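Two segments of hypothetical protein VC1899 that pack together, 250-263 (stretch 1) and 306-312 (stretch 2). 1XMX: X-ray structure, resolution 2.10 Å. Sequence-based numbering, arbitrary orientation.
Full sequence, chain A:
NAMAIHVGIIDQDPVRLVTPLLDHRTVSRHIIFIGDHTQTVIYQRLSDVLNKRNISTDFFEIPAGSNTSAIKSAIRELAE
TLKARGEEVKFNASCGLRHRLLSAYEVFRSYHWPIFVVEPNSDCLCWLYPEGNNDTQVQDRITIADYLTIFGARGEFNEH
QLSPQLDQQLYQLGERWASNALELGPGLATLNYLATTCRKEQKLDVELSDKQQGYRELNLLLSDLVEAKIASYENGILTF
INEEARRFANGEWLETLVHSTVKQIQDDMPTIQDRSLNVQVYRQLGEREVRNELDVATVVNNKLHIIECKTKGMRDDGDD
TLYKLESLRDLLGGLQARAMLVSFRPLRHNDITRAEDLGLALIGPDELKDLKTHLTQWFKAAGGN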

# COMPACT_ATOMS: atom_id res chain seq x y z
N ASN A 250 13.91 20.27 3.15
CA ASN A 250 13.08 20.62 2.03
C ASN A 250 11.60 20.21 2.21
O ASN A 250 10.69 20.80 1.58
CB ASN A 250 13.69 20.12 0.73
CG ASN A 250 13.44 21.07 -0.40
OD1 ASN A 250 12.76 22.08 -0.22
ND2 ASN A 250 14.01 20.78 -1.58
N GLY A 251 11.33 19.27 3.10
CA GLY A 251 9.96 18.82 3.34
C GLY A 251 9.80 17.32 3.50
O GLY A 251 8.75 16.84 3.90
N GLU A 252 10.86 16.57 3.18
CA GLU A 252 10.83 15.11 3.38
C GLU A 252 10.82 14.70 4.83
O GLU A 252 10.69 13.53 5.12
CB GLU A 252 12.01 14.45 2.71
CG GLU A 252 12.17 14.82 1.25
CD GLU A 252 12.76 13.67 0.47
OE1 GLU A 252 13.07 12.65 1.14
OE2 GLU A 252 12.91 13.78 -0.78
N TRP A 253 10.99 15.67 5.75
CA TRP A 253 10.88 15.38 7.18
C TRP A 253 9.55 14.69 7.59
O TRP A 253 9.52 13.87 8.51
CB TRP A 253 11.09 16.66 8.02
CG TRP A 253 9.99 17.64 7.92
CD1 TRP A 253 9.92 18.67 7.04
CD2 TRP A 253 8.79 17.71 8.73
NE1 TRP A 253 8.77 19.37 7.24
CE2 TRP A 253 8.05 18.81 8.26
CE3 TRP A 253 8.29 16.97 9.81
CZ2 TRP A 253 6.86 19.20 8.83
CZ3 TRP A 253 7.08 17.34 10.36
CH2 TRP A 253 6.38 18.44 9.88
N LEU A 254 8.45 15.05 6.93
CA LEU A 254 7.13 14.62 7.37
C LEU A 254 6.88 13.18 6.95
O LEU A 254 6.27 12.40 7.68
CB LEU A 254 6.06 15.53 6.79
CG LEU A 254 4.64 15.09 7.15
CD1 LEU A 254 4.34 15.07 8.68
CD2 LEU A 254 3.67 16.00 6.42
N GLU A 255 7.35 12.81 5.77
CA GLU A 255 7.17 11.42 5.29
C GLU A 255 8.15 10.50 6.05
O GLU A 255 7.87 9.35 6.28
CB GLU A 255 7.36 11.32 3.78
CG GLU A 255 8.73 11.88 3.29
CD GLU A 255 8.84 11.93 1.78
OE1 GLU A 255 7.82 11.88 1.07
OE2 GLU A 255 9.95 12.05 1.26
N THR A 256 9.34 10.99 6.33
CA THR A 256 10.30 10.29 7.16
C THR A 256 9.77 9.98 8.56
O THR A 256 9.97 8.88 9.05
CB THR A 256 11.59 11.13 7.31
OG1 THR A 256 12.16 11.35 6.01
CG2 THR A 256 12.62 10.38 8.13
N LEU A 257 9.16 10.99 9.20
CA LEU A 257 8.47 10.86 10.49
C LEU A 257 7.31 9.84 10.40
O LEU A 257 7.15 8.96 11.27
CB LEU A 257 7.93 12.23 10.94
CG LEU A 257 7.00 12.17 12.17
CD1 LEU A 257 7.73 11.82 13.47
CD2 LEU A 257 6.25 13.49 12.27
N VAL A 258 6.49 9.95 9.36
CA VAL A 258 5.39 9.02 9.22
C VAL A 258 5.93 7.60 9.02
O VAL A 258 5.43 6.65 9.62
CB VAL A 258 4.46 9.36 8.06
CG1 VAL A 258 3.44 8.17 7.86
CG2 VAL A 258 3.76 10.73 8.31
N HIS A 259 6.93 7.43 8.18
CA HIS A 259 7.51 6.11 8.02
C HIS A 259 8.07 5.56 9.34
O HIS A 259 7.86 4.40 9.69
CB HIS A 259 8.56 6.16 6.94
CG HIS A 259 9.26 4.86 6.72
ND1 HIS A 259 8.64 3.76 6.14
CD2 HIS A 259 10.53 4.48 6.99
CE1 HIS A 259 9.51 2.78 6.04
NE2 HIS A 259 10.66 3.19 6.54
N SER A 260 8.79 6.40 10.06
CA SER A 260 9.37 6.03 11.33
C SER A 260 8.31 5.66 12.38
O SER A 260 8.55 4.82 13.21
CB SER A 260 10.24 7.17 11.83
OG SER A 260 11.46 7.21 11.10
N THR A 261 7.19 6.38 12.38
CA THR A 261 6.06 6.11 13.26
C THR A 261 5.32 4.79 12.93
O THR A 261 4.95 4.04 13.83
CB THR A 261 5.08 7.30 13.19
OG1 THR A 261 5.83 8.46 13.57
CG2 THR A 261 3.88 7.14 14.10
N VAL A 262 5.13 4.51 11.64
CA VAL A 262 4.56 3.28 11.21
C VAL A 262 5.42 2.13 11.70
O VAL A 262 4.89 1.10 12.15
CB VAL A 262 4.41 3.20 9.66
CG1 VAL A 262 4.00 1.74 9.24
CG2 VAL A 262 3.37 4.19 9.15
N LYS A 263 6.73 2.29 11.59
CA LYS A 263 7.69 1.26 12.04
C LYS A 263 7.58 0.99 13.56
O LYS A 263 7.63 -0.16 13.99
CB LYS A 263 9.11 1.64 11.65
CG LYS A 263 10.14 0.69 12.20
CD LYS A 263 11.55 1.20 11.96
CE LYS A 263 12.58 0.21 12.52
NZ LYS A 263 13.95 0.71 12.22
N ILE A 306 -1.93 3.29 1.48
CA ILE A 306 -1.05 4.36 0.99
C ILE A 306 -1.24 5.68 1.75
O ILE A 306 -2.36 6.20 1.93
CB ILE A 306 -1.31 4.68 -0.50
CG1 ILE A 306 -1.14 3.45 -1.37
CG2 ILE A 306 -0.28 5.78 -1.04
CD1 ILE A 306 -1.82 3.71 -2.74
N ILE A 307 -0.12 6.29 2.09
CA ILE A 307 -0.16 7.57 2.78
C ILE A 307 0.60 8.59 1.93
O ILE A 307 1.79 8.38 1.60
CB ILE A 307 0.48 7.45 4.17
CG1 ILE A 307 -0.20 6.35 4.97
CG2 ILE A 307 0.40 8.84 4.92
CD1 ILE A 307 0.54 5.97 6.26
N GLU A 308 -0.12 9.65 1.54
CA GLU A 308 0.50 10.79 0.90
C GLU A 308 0.77 11.80 2.01
O GLU A 308 -0.13 12.09 2.82
CB GLU A 308 -0.46 11.47 -0.07
CG GLU A 308 0.26 12.52 -0.94
CD GLU A 308 -0.57 12.97 -2.13
OE1 GLU A 308 -1.58 12.31 -2.43
OE2 GLU A 308 -0.21 14.01 -2.76
N CYS A 309 2.00 12.30 2.06
CA CYS A 309 2.37 13.44 2.93
C CYS A 309 2.48 14.76 2.13
O CYS A 309 3.13 14.80 1.10
CB CYS A 309 3.65 13.14 3.70
SG CYS A 309 3.47 11.59 4.60
N LYS A 310 1.74 15.78 2.55
CA LYS A 310 1.92 17.14 2.05
C LYS A 310 2.45 18.06 3.17
O LYS A 310 1.98 18.03 4.32
CB LYS A 310 0.64 17.71 1.45
CG LYS A 310 0.28 17.09 0.09
CD LYS A 310 -0.99 17.71 -0.49
CE LYS A 310 -0.76 19.10 -1.07
NZ LYS A 310 0.59 19.12 -1.75
N THR A 311 3.48 18.83 2.81
CA THR A 311 3.97 19.94 3.64
C THR A 311 3.53 21.35 3.12
O THR A 311 3.66 22.33 3.83
CB THR A 311 5.50 19.92 3.74
OG1 THR A 311 6.01 19.92 2.41
CG2 THR A 311 6.01 18.67 4.47
N LYS A 312 2.97 21.43 1.91
CA LYS A 312 2.42 22.68 1.38
C LYS A 312 0.90 22.59 1.31
O LYS A 312 0.31 21.51 1.41
CB LYS A 312 2.96 22.98 -0.03
CG LYS A 312 4.36 23.63 -0.12
CD LYS A 312 4.68 24.47 1.18
CE LYS A 312 5.73 25.62 1.02
NZ LYS A 312 5.01 26.95 0.91
O HOH W 1 7.66 21.95 1.72
O HOH W 2 5.94 14.67 1.20

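At the centre of this contact a short run of helix side chains closes over alternate residues of a strand. Cys309 is the hub. Its CA-to-CB bond points toward the helix, and its SG reaches into the surface between Glu255 and Val258, lying 3.8 Å from Glu255 CA and 3.8 Å from Val258 CG2. A small side chain suits this spot: the Glu255 and Cys309 CA atoms are just 5.7 Å apart, and the sulfur comes up against the helix backbone itself. Leu254 packs beside it, with Leu254 CD2 3.9 Å from Cys309 CB and 3.4 Å from the carbonyl Lys310 O, so the leucine covers strand backbone as well as side chain.

The pattern follows from two repeats. Along the strand Ile307 and Cys309 point toward the helix, and Thr311, just past its end, does the same, while Glu308 and Lys310 point away. Along the helix, Leu254, Val258 and Val262 recur every four residues and so line one side. The N-to-C directions run at 146°, closer to antiparallel than to parallel, with the axes approaching to 7.8 Å; thus later helix residues meet earlier strand residues. Val258 CG1 sits 4.0 Å from Ile307 CD1, and Val262 CG2 reaches the same Ile307 CD1 at 4.4 Å, a looser touch as the pairing runs out. No direct hydrogen bond joins the stretches, so shape and apolar burial carry the direct contact, over a modest 355 Å². The helix supplies its own polar order: Thr256 OG1, on a residue pointing away from the strand, donates to Glu252 O at 2.8 Å, the same carbonyl that accepts from Thr256 N at 3.1 Å.

Toward the other end the strand gives way to loop, and Thr311 presents both a methyl and a hydroxyl. Thr311 CG2 lies 3.9 Å from Leu254 CB, 4.0 Å from Trp253 NE1, at an oblique approach to the indole, and 3.3 Å from Gly251 O. The glycine is doubly accounted for: its phi of 138° would jam a CB against the preceding carbonyl oxygen, and an ideal CB would stand 3.1 Å from Thr311 OG1. The Gly251 and Thr311 CA atoms are 6.1 Å apart.

Water completes the polar edge. Water 1 donates to Asn250 O at 3.2 Å and hydrogen-bonds Thr311 OG1 at 2.7 Å, bridging the stretches beside the glycine. Water 2 lies 2.8 Å from Cys309 O and makes a weak link to Glu255 OE1 at 3.4 Å.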